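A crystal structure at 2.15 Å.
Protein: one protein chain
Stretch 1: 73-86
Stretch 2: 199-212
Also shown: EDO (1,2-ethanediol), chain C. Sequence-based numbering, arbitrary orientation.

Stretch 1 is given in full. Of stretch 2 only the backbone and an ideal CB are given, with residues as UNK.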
# COMPACT_ATOMS: atom_id res chain seq x y z
N LEU A 73 9.98 -23.70 13.49
CA LEU A 73 8.60 -23.66 13.99
C LEU A 73 7.64 -24.28 12.97
O LEU A 73 6.68 -24.94 13.35
CB LEU A 73 8.18 -22.22 14.30
CG LEU A 73 8.77 -21.66 15.59
CD1 LEU A 73 8.64 -20.15 15.63
CD2 LEU A 73 8.12 -22.30 16.82
N GLN A 74 7.91 -24.07 11.69
CA GLN A 74 7.14 -24.72 10.62
C GLN A 74 7.31 -26.25 10.65
O GLN A 74 6.36 -26.99 10.40
CB GLN A 74 7.56 -24.16 9.25
CG GLN A 74 7.05 -22.74 8.96
CD GLN A 74 7.87 -22.01 7.89
OE1 GLN A 74 9.01 -22.39 7.59
NE2 GLN A 74 7.29 -20.93 7.34
N CYS A 75 8.52 -26.71 10.94
CA CYS A 75 8.76 -28.15 11.09
C CYS A 75 7.99 -28.68 12.29
O CYS A 75 7.32 -29.71 12.21
CB CYS A 75 10.26 -28.45 11.23
SG CYS A 75 11.28 -28.00 9.77
N GLU A 76 8.09 -27.97 13.41
CA GLU A 76 7.36 -28.39 14.60
C GLU A 76 5.85 -28.37 14.35
O GLU A 76 5.14 -29.27 14.77
CB GLU A 76 7.72 -27.53 15.82
CG GLU A 76 7.18 -28.08 17.13
CD GLU A 76 7.73 -27.37 18.36
OE1 GLU A 76 8.55 -26.44 18.20
OE2 GLU A 76 7.33 -27.72 19.49
N ARG A 77 5.35 -27.35 13.67
CA ARG A 77 3.92 -27.29 13.38
C ARG A 77 3.48 -28.56 12.64
O ARG A 77 2.51 -29.21 13.02
CB ARG A 77 3.56 -26.02 12.58
CG ARG A 77 2.06 -25.89 12.27
CD ARG A 77 1.75 -24.60 11.50
NE ARG A 77 2.61 -24.44 10.32
CZ ARG A 77 2.77 -23.30 9.66
NH1 ARG A 77 2.13 -22.20 10.07
NH2 ARG A 77 3.57 -23.24 8.59
N GLY A 78 4.19 -28.90 11.57
CA GLY A 78 3.85 -30.05 10.76
C GLY A 78 3.95 -31.38 11.49
O GLY A 78 3.09 -32.24 11.33
N ALA A 79 4.99 -31.54 12.30
CA ALA A 79 5.12 -32.75 13.11
C ALA A 79 3.97 -32.88 14.11
O ALA A 79 3.34 -33.94 14.20
CB ALA A 79 6.47 -32.79 13.83
N SER A 80 3.69 -31.81 14.85
CA SER A 80 2.58 -31.80 15.80
C SER A 80 1.28 -32.16 15.10
O SER A 80 0.44 -32.86 15.64
CB SER A 80 2.46 -30.43 16.48
OG SER A 80 3.70 -30.07 17.06
N ASN A 81 1.12 -31.68 13.88
CA ASN A 81 -0.11 -31.93 13.13
C ASN A 81 -0.33 -33.41 12.83
O ASN A 81 -1.46 -33.91 12.94
CB ASN A 81 -0.12 -31.12 11.83
CG ASN A 81 -1.51 -30.67 11.44
OD1 ASN A 81 -2.27 -30.19 12.27
ND2 ASN A 81 -1.84 -30.83 10.15
N ILE A 82 0.74 -34.11 12.45
CA ILE A 82 0.64 -35.54 12.10
C ILE A 82 0.47 -36.38 13.36
O ILE A 82 -0.32 -37.31 13.40
CB ILE A 82 1.86 -36.03 11.28
CG1 ILE A 82 2.02 -35.24 9.99
CG2 ILE A 82 1.69 -37.50 10.93
CD1 ILE A 82 0.92 -35.52 8.97
N TRP A 83 1.23 -36.04 14.39
CA TRP A 83 1.03 -36.61 15.71
C TRP A 83 -0.44 -36.54 16.12
O TRP A 83 -1.02 -37.55 16.50
CB TRP A 83 1.92 -35.88 16.72
CG TRP A 83 1.62 -36.18 18.13
CD1 TRP A 83 1.03 -35.36 19.03
CD2 TRP A 83 1.91 -37.41 18.82
NE1 TRP A 83 0.92 -35.99 20.24
CE2 TRP A 83 1.45 -37.24 20.14
CE3 TRP A 83 2.50 -38.62 18.45
CZ2 TRP A 83 1.57 -38.25 21.11
CZ3 TRP A 83 2.61 -39.62 19.41
CH2 TRP A 83 2.15 -39.43 20.72
N LEU A 84 -1.05 -35.35 16.04
CA LEU A 84 -2.45 -35.20 16.47
C LEU A 84 -3.47 -35.89 15.56
O LEU A 84 -4.34 -36.62 16.04
CB LEU A 84 -2.81 -33.71 16.68
CG LEU A 84 -2.05 -32.98 17.81
CD1 LEU A 84 -2.20 -31.46 17.68
CD2 LEU A 84 -2.48 -33.46 19.21
N CYS A 85 -3.34 -35.70 14.24
CA CYS A 85 -4.26 -36.32 13.27
C CYS A 85 -4.15 -37.85 13.22
O CYS A 85 -5.09 -38.52 12.78
CB CYS A 85 -3.99 -35.79 11.86
SG CYS A 85 -4.39 -34.04 11.55
N SER A 86 -3.01 -38.39 13.63
CA SER A 86 -2.82 -39.84 13.66
C SER A 86 -3.15 -40.42 15.04
O SER A 86 -2.87 -41.58 15.32
CB SER A 86 -1.39 -40.22 13.28
OG SER A 86 -0.52 -39.98 14.37
N UNK A 199 2.52 -21.54 2.12
CA UNK A 199 2.64 -22.90 1.61
C UNK A 199 2.57 -23.90 2.78
O UNK A 199 1.92 -24.93 2.69
CB UNK A 199 3.94 -23.07 0.83
N UNK A 200 3.25 -23.57 3.88
CA UNK A 200 3.15 -24.33 5.11
C UNK A 200 1.75 -24.42 5.68
O UNK A 200 1.35 -25.46 6.17
CB UNK A 200 4.08 -23.72 6.16
N UNK A 201 0.98 -23.33 5.62
CA UNK A 201 -0.42 -23.38 6.03
C UNK A 201 -1.26 -24.22 5.08
O UNK A 201 -2.17 -24.92 5.52
CB UNK A 201 -1.00 -21.96 6.12
N UNK A 202 -0.97 -24.14 3.78
CA UNK A 202 -1.56 -25.07 2.81
C UNK A 202 -1.34 -26.54 3.20
O UNK A 202 -2.25 -27.37 3.10
CB UNK A 202 -0.97 -24.81 1.42
N UNK A 203 -0.12 -26.88 3.62
CA UNK A 203 0.17 -28.26 3.99
C UNK A 203 -0.74 -28.68 5.16
O UNK A 203 -1.43 -29.69 5.09
CB UNK A 203 1.65 -28.42 4.36
N UNK A 204 -0.77 -27.86 6.21
CA UNK A 204 -1.57 -28.13 7.40
C UNK A 204 -3.07 -28.26 7.11
O UNK A 204 -3.73 -29.17 7.59
CB UNK A 204 -1.35 -27.02 8.43
N UNK A 205 -3.61 -27.35 6.32
CA UNK A 205 -5.04 -27.39 6.04
C UNK A 205 -5.40 -28.61 5.19
O UNK A 205 -6.38 -29.29 5.46
CB UNK A 205 -5.48 -26.11 5.33
N UNK A 206 -4.59 -28.88 4.17
CA UNK A 206 -4.86 -30.01 3.30
C UNK A 206 -4.78 -31.33 4.05
O UNK A 206 -5.59 -32.23 3.80
CB UNK A 206 -3.88 -30.02 2.12
N UNK A 207 -3.83 -31.44 4.97
CA UNK A 207 -3.61 -32.68 5.72
C UNK A 207 -4.79 -32.94 6.65
O UNK A 207 -5.25 -34.06 6.79
CB UNK A 207 -2.31 -32.61 6.52
N UNK A 208 -5.26 -31.89 7.31
CA UNK A 208 -6.46 -31.96 8.11
C UNK A 208 -7.62 -32.52 7.28
O UNK A 208 -8.26 -33.50 7.65
CB UNK A 208 -6.81 -30.58 8.67
N UNK A 209 -7.89 -31.90 6.14
CA UNK A 209 -8.97 -32.33 5.27
C UNK A 209 -8.83 -33.78 4.83
O UNK A 209 -9.81 -34.53 4.85
CB UNK A 209 -9.04 -31.42 4.04
N UNK A 210 -7.63 -34.17 4.40
CA UNK A 210 -7.42 -35.53 3.93
C UNK A 210 -7.44 -36.53 5.08
O UNK A 210 -7.82 -37.69 4.90
CB UNK A 210 -6.09 -35.63 3.17
N UNK A 211 -7.03 -36.10 6.26
CA UNK A 211 -7.06 -36.97 7.41
C UNK A 211 -8.51 -37.26 7.84
O UNK A 211 -8.83 -38.37 8.27
CB UNK A 211 -6.27 -36.34 8.56
N UNK A 212 -9.38 -36.26 7.70
CA UNK A 212 -10.79 -36.40 8.04
C UNK A 212 -11.55 -37.20 6.99
O UNK A 212 -12.59 -37.78 7.28
CB UNK A 212 -11.43 -35.02 8.21
C1 EDO C . 2.10 -27.03 8.43
O1 EDO C . 3.29 -27.18 9.21
C2 EDO C . 1.67 -28.36 7.82
O2 EDO C . 1.25 -29.34 8.77

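The two helices run side by side in the same direction, their axes 1° from parallel and 10.3 Å apart at closest approach. Every position of 199-212 has helical backbone angles, so the direction of CB largely sets what each can hold.

Positions 199, 202 and 212 have ideal CB atoms with nothing of stretch 1 within 5.5 Å, and stretch 1 does not decide them; they are Ala199, Glu202 and Arg212.

At position 200 the CB points toward Arg77, and an ideal CB would lie 2.5 Å from Arg77 NH2, a clash. Only glycine fits this arrangement. Gly200 lets the guanidinium settle against the backbone, with Arg77 NH2 3.6 Å from Gly200 C.

Position 201 looks sideways, its ideal CB 5.0 Å from Arg77 NH1. Beside a positive charge, a long polar or acidic chain would suit, or a flexible aliphatic one. Gln201 is found; its CG lies 3.8 Å from Arg77 NH1, its backbone N sits over one face of the guanidinium, and its amide is satisfied by partners elsewhere in the structure.

Position 203 starts sideways, with no stretch 1 atom near its CB. Farther out, however, lie the carbonyl of Gln74 and the bare CA of Gly78, so a long chain ending in a donor, lysine or arginine, could reach across. Arg203 extends this way, its end coming nearer than its CB: Arg203 NH2 is 3.0 Å from Gln74 O and 3.6 Å from Gly78 CA. A CB on Gly78 would clash with this NH2. Arg203 NH2 donates to EDO O1 at 2.7 Å, and Arg77 NE donates to the same EDO O1 at 3.0 Å, so the diol, probably from the crystallisation liquor, links the two arginines.

Positions 204 and 207 both point toward Asn81, their ideal CB atoms 4.2 and 4.1 Å from Asn81 ND2. Small residues such as alanine or serine suit both. Ala204 and Ala207 give the amide close-packed methyl neighbours, and Asn81 ND2 approaches Ala204 O at 3.6 Å.

Positions 205, 206, 209 and 210 do not face stretch 1, which therefore leaves them undetermined, although a CB at 206 would be crowded by the carbonyl of 202. They are Leu205, Gly206, Gly209 and Phe210.

Position 208 looks sideways, its ideal CB 5.1 Å from Cys85 SG, and could take a medium or large apolar chain; Leu208 borders the contact.

Position 211 points toward Cys85, favouring a small apolar residue. Ala211 packs CB to Cys85 CB at 4.1 Å.

Stretch 2, residues 199-212: AGQERALGALGFAR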
# COMPACT_ATOMS: atom_id res chain seq x y z
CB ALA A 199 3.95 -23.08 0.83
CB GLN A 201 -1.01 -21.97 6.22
CG GLN A 201 -0.33 -21.22 7.35
CD GLN A 201 -0.87 -19.83 7.53
OE1 GLN A 201 -1.97 -19.52 7.07
NE2 GLN A 201 -0.10 -18.97 8.20
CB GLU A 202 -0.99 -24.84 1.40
CG GLU A 202 -1.56 -25.77 0.32
CD GLU A 202 -0.77 -25.70 -0.99
OE1 GLU A 202 0.00 -24.73 -1.17
OE2 GLU A 202 -0.94 -26.61 -1.84
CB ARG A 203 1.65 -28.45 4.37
CG ARG A 203 1.95 -29.86 4.95
CD ARG A 203 3.43 -30.05 5.31
NE ARG A 203 3.84 -29.22 6.44
CZ ARG A 203 5.07 -29.17 6.95
NH1 ARG A 203 6.05 -29.93 6.44
NH2 ARG A 203 5.33 -28.37 7.97
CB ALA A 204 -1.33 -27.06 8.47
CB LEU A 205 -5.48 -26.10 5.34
CG LEU A 205 -5.36 -24.85 6.24
CD1 LEU A 205 -5.66 -23.59 5.44
CD2 LEU A 205 -6.26 -24.93 7.47
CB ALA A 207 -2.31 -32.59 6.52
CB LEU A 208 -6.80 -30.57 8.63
CG LEU A 208 -8.14 -30.43 9.33
CD1 LEU A 208 -8.18 -31.33 10.54
CD2 LEU A 208 -8.40 -28.97 9.72
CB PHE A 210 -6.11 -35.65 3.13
CG PHE A 210 -6.17 -34.99 1.77
CD1 PHE A 210 -7.09 -35.42 0.81
CD2 PHE A 210 -5.30 -33.96 1.44
CE1 PHE A 210 -7.14 -34.82 -0.44
CE2 PHE A 210 -5.34 -33.36 0.18
CZ PHE A 210 -6.27 -33.79 -0.76
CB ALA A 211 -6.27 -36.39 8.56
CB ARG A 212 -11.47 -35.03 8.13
CG ARG A 212 -11.09 -34.21 9.34
CD ARG A 212 -11.62 -32.78 9.21
NE ARG A 212 -11.39 -32.03 10.44
CZ ARG A 212 -11.58 -30.72 10.58
NH1 ARG A 212 -12.01 -30.01 9.55
NH2 ARG A 212 -11.35 -30.14 11.75
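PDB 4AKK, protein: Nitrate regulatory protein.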